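L-rhamnose mutarotase (Formosa agariphila, PDB 6HHN) catalyses the interconversion of the alpha and beta anomers of L-rhamnose, a step in the breakdown of the green-algal polysaccharide ulvan. Local coordinates at residues K30-Q35 / M91-Q96. Numbering follows the deposited sequence.
Sequences KERHDQ and MADIMQ
Arg32 reaches across to Asp93 and so ties helix 26-34 to the loop that leaves helix 82-91, in the dimeric alpha/beta-barrel (ferredoxin-like) fold. The arginine is a good example of a side chain whose shaft and tip do different work. Its CB lies 4.0 Å from Met91 SD, and CD presses closer to the same sulfur, at 3.5 Å, as the two chains run past one another in opposite senses. With CD anti to CA (chi2 -176°) and NE anti to CB (chi3 -160°), the extended chain carries the guanidinium beyond the thioether to the loop. There Ile94 CD1 sits over one face of the group, offset toward its rim; this one methyl spans Arg32 NE (4.0 Å), CZ (3.8 Å) and NH1 (3.7 Å), while Phe90 adds a cation-pi contact. The tip grips the carboxylate end-on in a two-pronged salt bridge, the two planes 16° apart: NH1 donates to the syn lone pair of Asp93 OD1 at 2.7 Å and NH2 to the syn side of Asp93 OD2 at 3.0 Å, both bonds nearly straight. A methionine in place of Arg32 would probably leave the Asp93 carboxylate without its cationic mate and the loop less firmly tied to the helix. On the next residue of the helix stands His33, probably the proton donor of the active site, whose ring stacks with that of Tyr29 and meets Phe112 of the second subunit edge-to-face. Met91, folded about its CB-CG and CG-SD bonds, brings its methyl to the edge of this imidazole, near the ring plane, with Met91 CE 3.8 Å from His33 NE2.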
loop_
_atom_site.group_PDB
_atom_site.type_symbol
_atom_site.label_atom_id
_atom_site.label_comp_id
_atom_site.label_asym_id
_atom_site.label_seq_id
_atom_site.Cartn_x
_atom_site.Cartn_y
_atom_site.Cartn_z
ATOM N N LYS A 30 14.095 8.886 3.707
ATOM C CA LYS A 30 14.401 7.671 4.447
ATOM C C LYS A 30 15.213 7.977 5.699
ATOM O O LYS A 30 14.935 7.432 6.778
ATOM C CB LYS A 30 15.145 6.688 3.545
ATOM C CG LYS A 30 15.495 5.388 4.244
ATOM C CD LYS A 30 15.518 4.213 3.270
ATOM C CE LYS A 30 15.962 2.924 3.952
ATOM N NZ LYS A 30 16.418 3.127 5.365
ATOM N N GLU A 31 16.218 8.846 5.586
ATOM C CA GLU A 31 17.043 9.165 6.748
ATOM C C GLU A 31 16.222 9.844 7.843
ATOM O O GLU A 31 16.373 9.526 9.032
ATOM C CB GLU A 31 18.211 10.055 6.326
ATOM C CG GLU A 31 19.153 9.362 5.360
ATOM C CD GLU A 31 20.190 10.297 4.774
ATOM O OE1 GLU A 31 20.148 11.507 5.088
ATOM O OE2 GLU A 31 21.045 9.816 3.996
ATOM N N ARG A 32 15.347 10.783 7.466
ATOM C CA ARG A 32 14.526 11.451 8.474
ATOM C C ARG A 32 13.574 10.467 9.142
ATOM O O ARG A 32 13.305 10.578 10.349
ATOM C CB ARG A 32 13.776 12.626 7.849
ATOM C CG ARG A 32 14.672 13.772 7.410
ATOM C CD ARG A 32 13.896 14.975 6.865
ATOM N NE ARG A 32 14.748 15.848 6.038
ATOM C CZ ARG A 32 14.334 16.962 5.428
ATOM N NH1 ARG A 32 13.081 17.373 5.559
ATOM N NH2 ARG A 32 15.179 17.668 4.679
ATOM N N HIS A 33 13.056 9.490 8.383
ATOM C CA HIS A 33 12.152 8.515 8.981
ATOM C C HIS A 33 12.887 7.496 9.835
ATOM O O HIS A 33 12.321 7.001 10.820
ATOM C CB HIS A 33 11.276 7.865 7.899
ATOM C CG HIS A 33 10.198 8.780 7.435
ATOM N ND1 HIS A 33 8.896 8.703 7.891
ATOM C CD2 HIS A 33 10.262 9.878 6.645
ATOM C CE1 HIS A 33 8.195 9.699 7.375
ATOM N NE2 HIS A 33 9.000 10.425 6.617
ATOM N N ASP A 34 14.140 7.185 9.496
ATOM C CA ASP A 34 14.960 6.359 10.374
ATOM C C ASP A 34 15.155 7.040 11.726
ATOM O O ASP A 34 15.397 6.364 12.735
ATOM C CB ASP A 34 16.335 6.105 9.741
ATOM C CG ASP A 34 16.293 5.124 8.568
ATOM O OD1 ASP A 34 15.259 4.453 8.343
ATOM O OD2 ASP A 34 17.321 5.026 7.869
ATOM N N GLN A 35 15.067 8.373 11.755
ATOM C CA GLN A 35 15.220 9.173 12.968
ATOM C C GLN A 35 13.899 9.793 13.417
ATOM O O GLN A 35 13.885 10.855 14.061
ATOM C CB GLN A 35 16.259 10.274 12.751
ATOM C CG GLN A 35 17.614 9.781 12.286
ATOM C CD GLN A 35 18.224 8.775 13.236
ATOM O OE1 GLN A 35 18.183 8.953 14.458
ATOM N NE2 GLN A 35 18.790 7.707 12.685
ATOM N N MET A 91 9.334 18.337 7.577
ATOM C CA MET A 91 9.364 17.559 6.354
ATOM C C MET A 91 8.979 18.359 5.111
ATOM O O MET A 91 9.031 17.809 4.003
ATOM C CB MET A 91 8.402 16.371 6.493
ATOM C CG MET A 91 8.842 15.327 7.514
ATOM S SD MET A 91 10.402 14.561 7.109
ATOM C CE MET A 91 9.993 13.881 5.512
ATOM N N ALA A 92 8.582 19.620 5.249
ATOM C CA ALA A 92 7.844 20.294 4.187
ATOM C C ALA A 92 8.697 20.615 2.965
ATOM O O ALA A 92 8.135 20.841 1.896
ATOM C CB ALA A 92 7.233 21.584 4.733
ATOM N N ASP A 93 10.019 20.625 3.105
ATOM C CA ASP A 93 10.893 20.947 1.983
ATOM C C ASP A 93 11.026 19.805 0.993
ATOM O O ASP A 93 11.398 20.054 -0.165
ATOM C CB ASP A 93 12.292 21.333 2.482
ATOM C CG ASP A 93 12.934 20.268 3.411
ATOM O OD1 ASP A 93 12.220 19.515 4.115
ATOM O OD2 ASP A 93 14.181 20.206 3.458
ATOM N N ILE A 94 10.757 18.567 1.397
ATOM C CA ILE A 94 10.969 17.420 0.514
ATOM C C ILE A 94 9.690 16.707 0.137
ATOM O O ILE A 94 9.744 15.769 -0.665
ATOM C CB ILE A 94 12.009 16.438 1.083
ATOM C CG1 ILE A 94 11.487 15.782 2.351
ATOM C CG2 ILE A 94 13.331 17.195 1.322
ATOM C CD1 ILE A 94 12.485 14.802 2.953
ATOM N N MET A 95 8.545 17.090 0.696
ATOM C CA MET A 95 7.249 16.501 0.394
ATOM C C MET A 95 6.385 17.508 -0.359
ATOM O O MET A 95 6.564 18.718 -0.229
ATOM C CB MET A 95 6.495 16.139 1.697
ATOM C CG MET A 95 7.199 15.184 2.630
ATOM S SD MET A 95 7.081 13.496 2.053
ATOM C CE MET A 95 5.326 13.156 2.295
ATOM N N GLN A 96 5.441 16.993 -1.143
ATOM C CA GLN A 96 4.374 17.807 -1.694
ATOM C C GLN A 96 3.371 18.098 -0.587
ATOM O O GLN A 96 2.764 17.178 -0.028
ATOM C CB GLN A 96 3.711 17.095 -2.861
ATOM C CG GLN A 96 2.813 17.979 -3.648
ATOM C CD GLN A 96 2.236 17.276 -4.867
ATOM O OE1 GLN A 96 2.892 17.129 -5.891
ATOM N NE2 GLN A 96 1.027 16.800 -4.731
#